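Local coordinates for protein chitinase A (PDB 4RL3) that probably hydrolyses the glycosidic bonds of chitin, as a class III plant chitinase of family GH18 whose catalytic domain is the part described here, at residues A[20-23]-A[29-32]; A[61-66]-A[73-78]. All coordinates share one frame; numbering follows the deposited sequence.

How the interactions relate
Both interactions are buried, wholly apolar and without a hydrogen bond of their own, and both lie against the outer face of the GH18 barrel wall. In interaction 1 a loop rests on strand 27-36 through one aromatic ring; in interaction 2 helix 60-69 lies on the neighbouring strand 73-81 through branched aliphatic side chains alone. The loop contact is the less fully enclosed, Ile22 being partly exposed, whereas all four touching residues of interaction 2 are buried. The two strands are parallel neighbours, joined by backbone bonds such as Met76 N to Phe30 O (2.8 Å), and Phe30 also touches Val73, so the two apolar layers adjoin.

Interaction 1: A[20-23]-A[29-32]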
# COMPACT_ATOMS: atom_id res chain seq x y z
N VAL A 20 7.65 5.62 -14.15
CA VAL A 20 7.10 6.48 -13.11
C VAL A 20 8.04 7.63 -12.77
O VAL A 20 9.21 7.41 -12.46
CB VAL A 20 6.82 5.68 -11.82
CG1 VAL A 20 6.13 6.55 -10.78
CG2 VAL A 20 5.96 4.47 -12.14
N PRO A 21 7.52 8.87 -12.80
CA PRO A 21 8.34 10.03 -12.45
C PRO A 21 8.85 9.91 -11.02
O PRO A 21 8.06 9.61 -10.12
CB PRO A 21 7.38 11.22 -12.61
CG PRO A 21 6.26 10.72 -13.44
CD PRO A 21 6.14 9.26 -13.16
N ILE A 22 10.16 10.10 -10.83
CA ILE A 22 10.79 10.03 -9.50
C ILE A 22 11.48 11.37 -9.21
O ILE A 22 12.44 11.76 -9.87
CB ILE A 22 11.84 8.89 -9.44
CG1 ILE A 22 11.18 7.52 -9.66
CG2 ILE A 22 12.59 8.93 -8.11
CD1 ILE A 22 12.14 6.43 -10.08
N ASN A 23 10.96 12.08 -8.21
CA ASN A 23 11.55 13.33 -7.74
C ASN A 23 12.59 13.00 -6.68
O ASN A 23 12.29 12.28 -5.74
CB ASN A 23 10.44 14.22 -7.16
CG ASN A 23 10.92 15.61 -6.80
OD1 ASN A 23 11.87 15.77 -6.03
ND2 ASN A 23 10.25 16.62 -7.34
N HIS A 29 8.56 5.50 -2.32
CA HIS A 29 8.30 4.06 -2.20
C HIS A 29 7.50 3.54 -3.37
O HIS A 29 6.39 4.01 -3.62
CB HIS A 29 7.51 3.74 -0.93
CG HIS A 29 8.17 4.16 0.35
ND1 HIS A 29 7.51 4.20 1.55
CD2 HIS A 29 9.45 4.53 0.62
CE1 HIS A 29 8.33 4.61 2.50
NE2 HIS A 29 9.52 4.81 1.96
N PHE A 30 8.04 2.56 -4.10
CA PHE A 30 7.19 1.72 -4.93
C PHE A 30 6.58 0.63 -4.04
O PHE A 30 7.24 0.14 -3.12
CB PHE A 30 7.97 1.04 -6.05
CG PHE A 30 8.41 1.96 -7.15
CD1 PHE A 30 7.50 2.43 -8.08
CD2 PHE A 30 9.75 2.32 -7.28
CE1 PHE A 30 7.90 3.26 -9.10
CE2 PHE A 30 10.15 3.16 -8.31
CZ PHE A 30 9.23 3.63 -9.22
N ILE A 31 5.34 0.25 -4.32
CA ILE A 31 4.70 -0.86 -3.64
C ILE A 31 4.21 -1.88 -4.66
O ILE A 31 3.21 -1.65 -5.35
CB ILE A 31 3.53 -0.40 -2.75
CG1 ILE A 31 3.96 0.75 -1.83
CG2 ILE A 31 3.03 -1.58 -1.91
CD1 ILE A 31 2.81 1.33 -1.05
N LEU A 32 4.93 -2.98 -4.77
CA LEU A 32 4.55 -4.08 -5.64
C LEU A 32 3.22 -4.66 -5.20
O LEU A 32 3.03 -4.97 -4.02
CB LEU A 32 5.63 -5.18 -5.62
CG LEU A 32 6.92 -4.80 -6.33
CD1 LEU A 32 8.07 -5.74 -5.97
CD2 LEU A 32 6.70 -4.75 -7.83
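Val20 and Ile22 meet Phe30 in a small apolar contact that packs the loop between strands 3-8 and 27-36 against the outside of the TIM barrel of this GH18 catalytic domain. The whole of it converges on the far end of one ring. Val20 CB lies at the ring edge, in its plane, 3.8 Å from Phe30 CE1, and Val20 CG2 comes equally near to that carbon. Ile22 reaches the ring with its tip alone: CD1 stands 4.1 Å from Phe30 CZ, near the ring plane, the two side chains crossing at about a right angle. Phe30 CG sits beside the backbone N (chi1 -72°), anti to the carbonyl carbon, which carries the ring out from the strand to the loop; the CA atoms of Val20 and Phe30 are 9.5 Å apart. A phenylalanine suits this place because it is long enough to span that distance and wholly apolar. Phe17 and Phe28 also meet its ring, making an aromatic cluster, while Val20 packs on Phe260 as well. Shortening Phe30 to an alanine is likely to take away the ring edge on which Val20 CB and Ile22 CD1 rest and to open a gap between loop and strand. With no polar atom engaged, the contact depends on shape and the exclusion of water; the directional bonds of the loop lie elsewhere, as between Pro21 O and Gln267 NE2.

Interaction 2: A[61-66]-A[73-78]; sequences AAVQAI and VKVMVS
Val63 and Ile66 of helix 60-69 pack on Val73 and Val75 of strand 73-81, the helix-on-strand layering of a TIM barrel, in which helices surround the parallel strands. The helix precedes its strand and runs nearly antiparallel to it, at 151°, with 8.9 Å between the axes of the two short segments. Val75 carries the middle of the contact. Its CB is directed toward the helix and lies 4.0 Å from Val63 CG1. CG1 of Val75 is anti to the backbone N (chi1 -177°) and comes 4.3 Å from Val63 CG2, on the same helix residue. This leaves Val75 CG2 anti to the carbonyl carbon, where it meets Val63 CG1 at 3.9 Å and also approaches Ile66 CG2, at 4.4 Å. One methyl thus touches side chains about one helical turn apart. Valines suit the strand, where beta-branching is well tolerated and the short side chain lets the helix lie close. Val63 also packs on Phe17. Ile66 touches the strand through the methyl at its beta-branch, the rest of its chain turning away. At the N-terminal start of the strand this methyl, Ile66 CG2, completes the layer, resting 4.3 Å from Val73 CG1.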
# COMPACT_ATOMS: atom_id res chain seq x y z
N ALA A 61 16.18 -7.96 -10.59
CA ALA A 61 17.15 -7.07 -11.23
C ALA A 61 16.58 -5.66 -11.45
O ALA A 61 17.31 -4.68 -11.29
CB ALA A 61 17.61 -7.66 -12.55
N ALA A 62 15.29 -5.57 -11.78
CA ALA A 62 14.62 -4.27 -11.92
C ALA A 62 14.53 -3.51 -10.61
O ALA A 62 14.71 -2.29 -10.59
CB ALA A 62 13.22 -4.44 -12.53
N VAL A 63 14.25 -4.21 -9.51
CA VAL A 63 14.21 -3.56 -8.19
C VAL A 63 15.60 -3.06 -7.82
O VAL A 63 15.77 -1.92 -7.36
CB VAL A 63 13.70 -4.50 -7.07
CG1 VAL A 63 13.86 -3.82 -5.71
CG2 VAL A 63 12.26 -4.91 -7.32
N GLN A 64 16.61 -3.90 -8.01
CA GLN A 64 17.97 -3.55 -7.64
C GLN A 64 18.43 -2.34 -8.44
O GLN A 64 19.04 -1.41 -7.89
CB GLN A 64 18.88 -4.74 -7.91
CG GLN A 64 20.29 -4.62 -7.39
CD GLN A 64 21.06 -5.93 -7.54
OE1 GLN A 64 20.87 -6.67 -8.52
NE2 GLN A 64 21.92 -6.22 -6.57
N ALA A 65 18.09 -2.33 -9.72
CA ALA A 65 18.49 -1.25 -10.63
C ALA A 65 17.86 0.09 -10.28
O ALA A 65 18.56 1.10 -10.22
CB ALA A 65 18.19 -1.61 -12.07
N ILE A 66 16.55 0.12 -10.04
CA ILE A 66 15.91 1.40 -9.72
C ILE A 66 16.44 1.95 -8.40
O ILE A 66 16.66 3.15 -8.27
CB ILE A 66 14.36 1.33 -9.78
CG1 ILE A 66 13.75 2.71 -9.99
CG2 ILE A 66 13.78 0.62 -8.56
CD1 ILE A 66 13.97 3.28 -11.39
N VAL A 73 14.83 5.88 -3.26
CA VAL A 73 13.81 4.87 -3.57
C VAL A 73 13.93 3.59 -2.73
O VAL A 73 15.01 3.02 -2.58
CB VAL A 73 13.82 4.51 -5.07
CG1 VAL A 73 12.91 3.32 -5.36
CG2 VAL A 73 13.41 5.72 -5.91
N LYS A 74 12.79 3.18 -2.18
CA LYS A 74 12.61 1.86 -1.57
C LYS A 74 11.48 1.15 -2.30
O LYS A 74 10.66 1.79 -2.98
CB LYS A 74 12.27 1.97 -0.08
CG LYS A 74 13.38 2.48 0.82
CD LYS A 74 12.91 2.47 2.27
CE LYS A 74 13.94 2.96 3.27
NZ LYS A 74 13.36 2.94 4.65
N VAL A 75 11.45 -0.18 -2.20
CA VAL A 75 10.40 -0.97 -2.84
C VAL A 75 9.80 -1.92 -1.80
O VAL A 75 10.53 -2.66 -1.15
CB VAL A 75 10.91 -1.74 -4.08
CG1 VAL A 75 9.76 -2.49 -4.76
CG2 VAL A 75 11.56 -0.78 -5.06
N MET A 76 8.48 -1.85 -1.63
CA MET A 76 7.77 -2.70 -0.67
C MET A 76 6.85 -3.65 -1.44
O MET A 76 6.77 -3.57 -2.66
CB MET A 76 7.00 -1.82 0.33
CG MET A 76 7.90 -0.99 1.27
SD MET A 76 8.52 0.51 0.48
CE MET A 76 9.29 1.27 1.91
N VAL A 77 6.19 -4.56 -0.74
CA VAL A 77 5.20 -5.42 -1.38
C VAL A 77 3.90 -5.36 -0.58
O VAL A 77 3.92 -5.37 0.65
CB VAL A 77 5.71 -6.88 -1.54
CG1 VAL A 77 6.11 -7.49 -0.20
CG2 VAL A 77 4.70 -7.76 -2.28
N SER A 78 2.78 -5.29 -1.30
CA SER A 78 1.45 -5.27 -0.71
C SER A 78 0.84 -6.67 -0.72
O SER A 78 1.00 -7.42 -1.69
CB SER A 78 0.56 -4.30 -1.48
OG SER A 78 -0.67 -4.13 -0.81